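Local coordinates for protein putative isochorismatase (Streptomyces avermitilis, PDB 3KL2) that probably acts as a hydrolase of the isochorismatase-like cysteine hydrolase family, although its substrate and cellular role are not established, at residues T61-D66 / D213-L218; P74-P79 / F144-K149; V127-R132 / S139-F144. All blocks are in the same frame, centred on the assembly; numbering follows the deposited sequence.

Interaction 1: T61-D66 / D213-L218; sequences TVAVVD and DVIAAL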
loop_
_atom_site.group_PDB
_atom_site.type_symbol
_atom_site.label_atom_id
_atom_site.label_comp_id
_atom_site.label_asym_id
_atom_site.label_seq_id
_atom_site.Cartn_x
_atom_site.Cartn_y
_atom_site.Cartn_z
ATOM N N THR A 61 -8.407 27.743 -9.080
ATOM C CA THR A 61 -8.669 26.333 -9.347
ATOM C C THR A 61 -9.655 26.218 -10.502
ATOM O O THR A 61 -9.449 25.414 -11.421
ATOM C CB THR A 61 -9.214 25.601 -8.106
ATOM O OG1 THR A 61 -8.336 25.828 -6.999
ATOM C CG2 THR A 61 -9.302 24.095 -8.367
ATOM N N VAL A 62 -10.692 27.066 -10.470
ATOM C CA VAL A 62 -11.721 27.079 -11.524
ATOM C C VAL A 62 -11.064 27.294 -12.867
ATOM O O VAL A 62 -11.292 26.536 -13.778
ATOM C CB VAL A 62 -12.823 28.104 -11.259
ATOM C CG1 VAL A 62 -13.790 28.201 -12.457
ATOM C CG2 VAL A 62 -13.574 27.723 -10.001
ATOM N N ALA A 63 -10.205 28.298 -12.970
ATOM C CA ALA A 63 -9.513 28.564 -14.214
ATOM C C ALA A 63 -8.616 27.389 -14.660
ATOM O O ALA A 63 -8.353 27.225 -15.860
ATOM C CB ALA A 63 -8.700 29.837 -14.096
ATOM N N VAL A 64 -8.136 26.575 -13.726
ATOM C CA VAL A 64 -7.254 25.482 -14.103
ATOM C C VAL A 64 -8.103 24.293 -14.543
ATOM O O VAL A 64 -7.735 23.543 -15.461
ATOM C CB VAL A 64 -6.293 25.051 -12.972
ATOM C CG1 VAL A 64 -5.535 23.798 -13.388
ATOM C CG2 VAL A 64 -5.298 26.158 -12.613
ATOM N N VAL A 65 -9.245 24.128 -13.887
ATOM C CA VAL A 65 -10.175 23.086 -14.266
ATOM C C VAL A 65 -10.686 23.356 -15.685
ATOM O O VAL A 65 -10.549 22.509 -16.586
ATOM C CB VAL A 65 -11.330 22.995 -13.250
ATOM C CG1 VAL A 65 -12.513 22.275 -13.848
ATOM C CG2 VAL A 65 -10.852 22.313 -11.955
ATOM N N ASP A 66 -11.259 24.541 -15.889
ATOM C CA ASP A 66 -11.718 24.964 -17.231
ATOM C C ASP A 66 -10.682 24.633 -18.313
ATOM O O ASP A 66 -11.009 23.971 -19.302
ATOM C CB ASP A 66 -12.060 26.455 -17.265
ATOM C CG ASP A 66 -13.356 26.796 -16.520
ATOM O OD1 ASP A 66 -14.068 25.877 -16.046
ATOM O OD2 ASP A 66 -13.667 28.014 -16.413
ATOM N N ASP A 213 1.061 28.983 -15.006
ATOM C CA ASP A 213 2.061 28.106 -15.627
ATOM C C ASP A 213 1.423 26.802 -16.143
ATOM O O ASP A 213 1.734 26.319 -17.258
ATOM C CB ASP A 213 3.147 27.716 -14.609
ATOM C CG ASP A 213 4.129 28.860 -14.289
ATOM O OD1 ASP A 213 4.241 29.824 -15.087
ATOM O OD2 ASP A 213 4.803 28.755 -13.222
ATOM N N VAL A 214 0.558 26.226 -15.306
ATOM C CA VAL A 214 -0.123 24.976 -15.622
ATOM C C VAL A 214 -1.050 25.159 -16.804
ATOM O O VAL A 214 -1.011 24.375 -17.752
ATOM C CB VAL A 214 -0.976 24.476 -14.452
ATOM C CG1 VAL A 214 -1.842 23.330 -14.909
ATOM C CG2 VAL A 214 -0.089 24.065 -13.315
ATOM N N ILE A 215 -1.886 26.193 -16.731
ATOM C CA ILE A 215 -2.795 26.550 -17.828
ATOM C C ILE A 215 -2.015 26.679 -19.153
ATOM O O ILE A 215 -2.367 26.057 -20.150
ATOM C CB ILE A 215 -3.588 27.819 -17.492
ATOM C CG1 ILE A 215 -4.605 27.515 -16.386
ATOM C CG2 ILE A 215 -4.309 28.359 -18.719
ATOM C CD1 ILE A 215 -5.203 28.767 -15.736
ATOM N N ALA A 216 -0.922 27.434 -19.147
ATOM C CA ALA A 216 -0.124 27.585 -20.360
ATOM C C ALA A 216 0.420 26.230 -20.863
ATOM O O ALA A 216 0.375 25.948 -22.061
ATOM C CB ALA A 216 1.018 28.616 -20.154
ATOM N N ALA A 217 0.904 25.385 -19.955
ATOM C CA ALA A 217 1.325 24.038 -20.331
ATOM C C ALA A 217 0.171 23.235 -20.960
ATOM O O ALA A 217 0.382 22.540 -21.951
ATOM C CB ALA A 217 1.887 23.306 -19.145
ATOM N N LEU A 218 -1.037 23.356 -20.407
ATOM C CA LEU A 218 -2.213 22.637 -20.920
ATOM C C LEU A 218 -2.604 23.029 -22.324
ATOM O O LEU A 218 -3.189 22.225 -23.037
ATOM C CB LEU A 218 -3.428 22.863 -20.017
ATOM C CG LEU A 218 -3.467 22.089 -18.690
ATOM C CD1 LEU A 218 -4.519 22.686 -17.786
ATOM C CD2 LEU A 218 -3.717 20.604 -18.921
#
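Ile215 lays CD1 and CG1 over one face of the Ala63-Val64 peptide, a backbone unit being the flat group here because no aromatic, amide or guanidinium side chain takes part. Ile215 CD1 stands 3.5 Å from Ala63 O. At the margin of that face, Ala63 CB meets Ile215 CD1 at 4.0 Å, and Val64 CG2 approaches Ile215 CG1 at 4.1 Å. Val64 has CG1 anti to its backbone N (chi1 173°), which places this methyl against Val214 CG1 at 4.0 Å; the two valine side chains cross at about a right angle. Leu218 CD1, one turn after Val214, reaches Val64 O at 4.1 Å and, like Ile215, also packs on Ala67.

The segments of helices 57-71 and 211-218 run side by side in the same direction, 9° apart, with axes approaching to 9.5 Å. Val214 also touches Leu182 of the sheet, whereas Leu218 also touches Leu21 and Val73. An alanine in place of Ile215 would probably open a gap against the Ala63 carbonyl and leave Val64 CG2 without its isoleucine neighbour.

No hydrogen bond or ion pair links the two segments, and only 185 Å² is buried, summed over both; their mutual attraction therefore rests on van der Waals contact and apolar burial rather than on directional bonds.

Interaction 2: P74-P79 / F144-K149; sequences PIMHAP and FILRSK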
loop_
_atom_site.group_PDB
_atom_site.type_symbol
_atom_site.label_atom_id
_atom_site.label_comp_id
_atom_site.label_asym_id
_atom_site.label_seq_id
_atom_site.Cartn_x
_atom_site.Cartn_y
_atom_site.Cartn_z
ATOM N N PRO A 74 -8.429 14.425 -17.427
ATOM C CA PRO A 74 -9.320 13.958 -16.381
ATOM C C PRO A 74 -9.221 14.837 -15.137
ATOM O O PRO A 74 -8.122 15.156 -14.680
ATOM C CB PRO A 74 -8.813 12.560 -16.089
ATOM C CG PRO A 74 -8.154 12.132 -17.355
ATOM C CD PRO A 74 -7.574 13.350 -17.957
ATOM N N ILE A 75 -10.380 15.284 -14.662
ATOM C CA ILE A 75 -10.505 15.992 -13.419
ATOM C C ILE A 75 -10.976 14.945 -12.419
ATOM O O ILE A 75 -11.961 14.296 -12.666
ATOM C CB ILE A 75 -11.566 17.090 -13.547
ATOM C CG1 ILE A 75 -11.307 17.988 -14.789
ATOM C CG2 ILE A 75 -11.645 17.903 -12.308
ATOM C CD1 ILE A 75 -9.900 18.614 -14.915
ATOM N N MET A 76 -10.271 14.776 -11.303
ATOM C CA MET A 76 -10.628 13.805 -10.262
ATOM C C MET A 76 -10.873 14.502 -8.911
ATOM O O MET A 76 -9.972 15.144 -8.410
ATOM C CB MET A 76 -9.473 12.854 -10.087
ATOM C CG MET A 76 -9.178 12.022 -11.328
ATOM S SD MET A 76 -8.018 10.724 -11.000
ATOM C CE MET A 76 -7.893 10.153 -12.670
ATOM N N HIS A 77 -12.066 14.361 -8.317
ATOM C CA HIS A 77 -12.399 15.022 -7.050
ATOM C C HIS A 77 -12.214 14.067 -5.899
ATOM O O HIS A 77 -12.644 12.921 -5.957
ATOM C CB HIS A 77 -13.878 15.468 -7.028
ATOM C CG HIS A 77 -14.255 16.474 -8.079
ATOM N ND1 HIS A 77 -14.060 17.830 -7.918
ATOM C CD2 HIS A 77 -14.887 16.322 -9.271
ATOM C CE1 HIS A 77 -14.538 18.465 -8.975
ATOM N NE2 HIS A 77 -15.044 17.575 -9.811
ATOM N N ALA A 78 -11.646 14.564 -4.806
ATOM C CA ALA A 78 -11.316 13.722 -3.670
ATOM C C ALA A 78 -11.890 14.355 -2.433
ATOM O O ALA A 78 -11.188 15.011 -1.690
ATOM C CB ALA A 78 -9.815 13.524 -3.557
ATOM N N PRO A 79 -13.201 14.170 -2.214
ATOM C CA PRO A 79 -13.861 14.679 -1.032
ATOM C C PRO A 79 -13.666 13.730 0.112
ATOM O O PRO A 79 -13.463 12.548 -0.106
ATOM C CB PRO A 79 -15.334 14.732 -1.455
ATOM C CG PRO A 79 -15.501 13.566 -2.342
ATOM C CD PRO A 79 -14.133 13.445 -3.081
ATOM N N PHE A 144 -5.426 3.010 -7.733
ATOM C CA PHE A 144 -6.002 2.090 -8.714
ATOM C C PHE A 144 -6.463 2.764 -10.033
ATOM O O PHE A 144 -6.195 2.282 -11.114
ATOM C CB PHE A 144 -7.183 1.374 -8.116
ATOM C CG PHE A 144 -7.715 0.303 -8.969
ATOM C CD1 PHE A 144 -7.408 -1.027 -8.706
ATOM C CD2 PHE A 144 -8.526 0.608 -10.047
ATOM C CE1 PHE A 144 -7.927 -2.030 -9.516
ATOM C CE2 PHE A 144 -9.018 -0.390 -10.856
ATOM C CZ PHE A 144 -8.734 -1.680 -10.606
ATOM N N ILE A 145 -7.153 3.879 -9.917
ATOM C CA ILE A 145 -7.752 4.519 -11.069
ATOM C C ILE A 145 -6.673 5.191 -11.908
ATOM O O ILE A 145 -6.698 5.081 -13.130
ATOM C CB ILE A 145 -8.871 5.511 -10.632
ATOM C CG1 ILE A 145 -10.045 4.710 -10.077
ATOM C CG2 ILE A 145 -9.287 6.466 -11.798
ATOM C CD1 ILE A 145 -11.133 5.494 -9.375
ATOM N N LEU A 146 -5.726 5.879 -11.270
ATOM C CA LEU A 146 -4.655 6.516 -12.009
ATOM C C LEU A 146 -3.850 5.474 -12.758
ATOM O O LEU A 146 -3.521 5.644 -13.942
ATOM C CB LEU A 146 -3.691 7.256 -11.088
ATOM C CG LEU A 146 -4.178 8.514 -10.350
ATOM C CD1 LEU A 146 -3.129 8.864 -9.344
ATOM C CD2 LEU A 146 -4.482 9.696 -11.269
ATOM N N ARG A 147 -3.443 4.427 -12.064
ATOM C CA ARG A 147 -2.625 3.438 -12.735
ATOM C C ARG A 147 -3.430 2.743 -13.824
ATOM O O ARG A 147 -2.906 2.536 -14.922
ATOM C CB ARG A 147 -2.074 2.394 -11.773
ATOM C CG ARG A 147 -1.114 2.957 -10.740
ATOM C CD ARG A 147 -0.042 3.817 -11.340
ATOM N NE ARG A 147 1.093 3.972 -10.417
ATOM C CZ ARG A 147 2.230 4.602 -10.718
ATOM N NH1 ARG A 147 2.432 5.134 -11.912
ATOM N NH2 ARG A 147 3.179 4.674 -9.816
ATOM N N SER A 148 -4.701 2.415 -13.551
ATOM C CA SER A 148 -5.511 1.760 -14.592
ATOM C C SER A 148 -5.627 2.634 -15.839
ATOM O O SER A 148 -5.578 2.117 -16.942
ATOM C CB SER A 148 -6.905 1.401 -14.066
ATOM O OG SER A 148 -7.588 0.513 -14.935
ATOM N N LYS A 149 -5.726 3.957 -15.659
ATOM C CA LYS A 149 -5.919 4.889 -16.764
ATOM C C LYS A 149 -4.601 5.276 -17.446
ATOM O O LYS A 149 -4.620 5.943 -18.457
ATOM C CB LYS A 149 -6.671 6.142 -16.289
ATOM C CG LYS A 149 -8.115 5.872 -15.933
ATOM C CD LYS A 149 -8.931 7.111 -15.532
ATOM C CE LYS A 149 -9.127 8.126 -16.654
ATOM N NZ LYS A 149 -9.631 7.551 -17.969
#
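This is a buried strand-on-helix contact, in which Met76 of strand 75-78 reaches out from the strand to Ile145 and Leu146 of helix 142-149, on one face of the central parallel sheet. The short axes run nearly antiparallel, 166° apart, and approach to 11.7 Å, a separation bridged by side chains alone. The register agrees: Met76 lies across from Leu146, while Pro74, just before the strand, lies across from Lys149.

Met76 carries the largest share of the buried area. Its chain is extended beyond CG, with chi2 at -170° putting the sulfur far out from the strand. Met76 SD touches Leu146 CD2 at 3.7 Å, and the two side chains cross obliquely. The terminal methyl, Met76 CE, is likewise 3.7 Å from Leu146 CD2 and reaches Ile145 CG2 at 4.0 Å. Ile126 of the neighbouring strand also packs against Met76, Ile145 and Lys149.

At the other end Lys149 contributes its hydrocarbon portion. Lys149 CE passes Pro74 CG at 4.2 Å, and Lys149 CD lies 4.3 Å from Met76 CE. The chain then bends at its last two torsions, and NZ is hydrogen-bonded to Gly87 O of the second subunit, while the apolar stem packs on Pro74 and Met76.

A helix running back against parallel strands, on its way from strand 126-127 to strand 153-159, is the connection expected in the three-layer alpha/beta/alpha fold of isochorismatase-like hydrolases.

Interaction 3: V127-R132 / S139-F144; sequences VIEGKR and STNLDF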
loop_
_atom_site.group_PDB
_atom_site.type_symbol
_atom_site.label_atom_id
_atom_site.label_comp_id
_atom_site.label_asym_id
_atom_site.label_seq_id
_atom_site.Cartn_x
_atom_site.Cartn_y
_atom_site.Cartn_z
ATOM N N VAL A 127 -15.080 10.945 -9.397
ATOM C CA VAL A 127 -15.187 11.298 -7.990
ATOM C C VAL A 127 -14.591 10.121 -7.216
ATOM O O VAL A 127 -15.181 9.050 -7.151
ATOM C CB VAL A 127 -16.655 11.645 -7.565
ATOM C CG1 VAL A 127 -16.795 11.878 -6.052
ATOM C CG2 VAL A 127 -17.164 12.910 -8.310
ATOM N N ILE A 128 -13.386 10.336 -6.684
ATOM C CA ILE A 128 -12.624 9.350 -5.897
ATOM C C ILE A 128 -13.370 8.996 -4.636
ATOM O O ILE A 128 -13.875 9.884 -3.966
ATOM C CB ILE A 128 -11.225 9.974 -5.531
ATOM C CG1 ILE A 128 -10.416 10.213 -6.814
ATOM C CG2 ILE A 128 -10.463 9.146 -4.530
ATOM C CD1 ILE A 128 -10.432 9.054 -7.915
ATOM N N GLU A 129 -13.429 7.723 -4.295
ATOM C CA GLU A 129 -14.189 7.261 -3.149
ATOM C C GLU A 129 -13.335 6.625 -2.081
ATOM O O GLU A 129 -12.298 6.031 -2.361
ATOM C CB GLU A 129 -15.173 6.176 -3.575
ATOM C CG GLU A 129 -16.178 6.562 -4.683
ATOM C CD GLU A 129 -16.879 5.319 -5.301
ATOM O OE1 GLU A 129 -17.648 5.511 -6.262
ATOM O OE2 GLU A 129 -16.674 4.151 -4.839
ATOM N N GLY A 130 -13.825 6.669 -0.862
ATOM C CA GLY A 130 -13.178 6.029 0.231
ATOM C C GLY A 130 -12.558 6.995 1.254
ATOM O O GLY A 130 -12.374 6.579 2.401
ATOM N N LYS A 131 -12.236 8.239 0.851
ATOM C CA LYS A 131 -11.374 9.088 1.681
ATOM C C LYS A 131 -11.885 9.238 3.105
ATOM O O LYS A 131 -12.976 9.728 3.316
ATOM C CB LYS A 131 -11.143 10.499 1.129
ATOM C CG LYS A 131 -9.931 11.245 1.818
ATOM C CD LYS A 131 -9.476 12.435 0.954
ATOM C CE LYS A 131 -8.098 13.073 1.331
ATOM N NZ LYS A 131 -7.930 13.364 2.796
ATOM N N ARG A 132 -11.061 8.825 4.049
ATOM C CA ARG A 132 -11.340 8.958 5.466
ATOM C C ARG A 132 -10.189 9.545 6.284
ATOM O O ARG A 132 -10.382 9.917 7.420
ATOM C CB ARG A 132 -11.664 7.604 6.041
ATOM C CG ARG A 132 -12.989 7.063 5.595
ATOM C CD ARG A 132 -14.104 7.837 6.151
ATOM N NE ARG A 132 -15.367 7.174 5.946
ATOM C CZ ARG A 132 -16.029 7.129 4.790
ATOM N NH1 ARG A 132 -15.553 7.726 3.685
ATOM N NH2 ARG A 132 -17.196 6.495 4.756
ATOM N N SER A 139 -6.726 5.725 1.758
ATOM C CA SER A 139 -8.029 5.083 2.008
ATOM C C SER A 139 -9.012 5.169 0.813
ATOM O O SER A 139 -10.205 5.025 1.013
ATOM C CB SER A 139 -8.669 5.686 3.265
ATOM O OG SER A 139 -8.777 7.101 3.140
ATOM N N THR A 140 -8.513 5.413 -0.404
ATOM C CA THR A 140 -9.332 5.524 -1.569
ATOM C C THR A 140 -8.867 4.661 -2.749
ATOM O O THR A 140 -7.855 3.978 -2.673
ATOM C CB THR A 140 -9.340 6.965 -2.055
ATOM O OG1 THR A 140 -8.151 7.228 -2.809
ATOM C CG2 THR A 140 -9.491 7.902 -0.905
ATOM N N ASN A 141 -9.629 4.756 -3.857
ATOM C CA ASN A 141 -9.322 4.146 -5.154
ATOM C C ASN A 141 -8.467 5.006 -6.067
ATOM O O ASN A 141 -8.373 4.746 -7.272
ATOM C CB ASN A 141 -10.604 3.750 -5.904
ATOM C CG ASN A 141 -11.605 4.910 -6.095
ATOM O OD1 ASN A 141 -11.353 6.030 -5.713
ATOM N ND2 ASN A 141 -12.746 4.607 -6.666
ATOM N N LEU A 142 -7.846 6.033 -5.514
ATOM C CA LEU A 142 -7.068 6.927 -6.352
ATOM C C LEU A 142 -5.942 6.238 -7.097
ATOM O O LEU A 142 -5.823 6.423 -8.328
ATOM C CB LEU A 142 -6.469 8.072 -5.542
ATOM C CG LEU A 142 -5.665 9.085 -6.405
ATOM C CD1 LEU A 142 -6.562 9.716 -7.418
ATOM C CD2 LEU A 142 -4.968 10.174 -5.547
ATOM N N ASP A 143 -5.085 5.514 -6.372
ATOM C CA ASP A 143 -3.963 4.815 -6.994
ATOM C C ASP A 143 -4.423 3.830 -8.068
ATOM O O ASP A 143 -3.878 3.826 -9.201
ATOM C CB ASP A 143 -3.199 3.999 -5.975
ATOM C CG ASP A 143 -1.764 3.741 -6.392
ATOM O OD1 ASP A 143 -1.276 4.345 -7.373
ATOM O OD2 ASP A 143 -1.104 2.998 -5.658
ATOM N N PHE A 144 -5.426 3.010 -7.733
ATOM C CA PHE A 144 -6.002 2.090 -8.714
ATOM C C PHE A 144 -6.463 2.764 -10.033
ATOM O O PHE A 144 -6.195 2.282 -11.114
ATOM C CB PHE A 144 -7.183 1.374 -8.116
ATOM C CG PHE A 144 -7.715 0.303 -8.969
ATOM C CD1 PHE A 144 -7.408 -1.027 -8.706
ATOM C CD2 PHE A 144 -8.526 0.608 -10.047
ATOM C CE1 PHE A 144 -7.927 -2.030 -9.516
ATOM C CE2 PHE A 144 -9.018 -0.390 -10.856
ATOM C CZ PHE A 144 -8.734 -1.680 -10.606
HETATM O O HOH W 1 -14.191 6.585 -7.816
#
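Gly130 and Thr140 bring the two segments together, their CA atoms 4.3 Å apart and the segments running 163° from one another, with six residues between them. Thr140 forms an ST turn, its OG1 accepting from Leu142 N at the start of helix 142-149 and also hydrogen-bonded to Thr136 O. Gly130 packs so closely that a CB would fall 2.3 Å from Ser139 O, a clash. In Asn141, chi1 55° puts CG between the backbone N and the carbonyl carbon, and OD1 reaches Glu129 N, which donates to it at 3.0 Å from above the carbonyl plane; the return bond, Asn141 N to Glu129 O, is weak. At the far end Arg132 N gives a fairly straight bond (164°) to Ser139 OG at 3.0 Å. Ile128 CG1 meets Leu142 CD1 at 3.9 Å, while Thr140 CG2 sits 3.7 Å from Lys131 CB.

The charged tips leave the contact: Lys131 bonds Glu32 and Gly133 O, Arg132 bonds Glu88, and Glu129 pairs with Lys108 and Arg132 of the second subunit. Gly130 O accepts from Asn141 ND2 of that subunit. Within this chain Asn141 ND2 donates to a water at 2.7 Å, and this water donates to Val127 O.

Interaction 1 spans the longest loop of chain, interaction 2 is nested within it and interaction 3 within interaction 2. Interactions 2 and 3 are neighbours, with centres 8 Å apart: they share Phe144 and helix 142-149, are joined by a probable hydrogen bond from Ile128 N to His77 O, and both touch the second subunit. Interaction 1 lies about 18 Å from interaction 2 and 24 Å from interaction 3, between centres, and no other chain touches its segments. Strand 75-78, which follows helix 57-71, still connects it to interaction 2 through Ile75 CD1 packing on Val65 O. Helix pairing thus occupies one region, and strand-helix and loop-helix packing lie beside the second subunit in another.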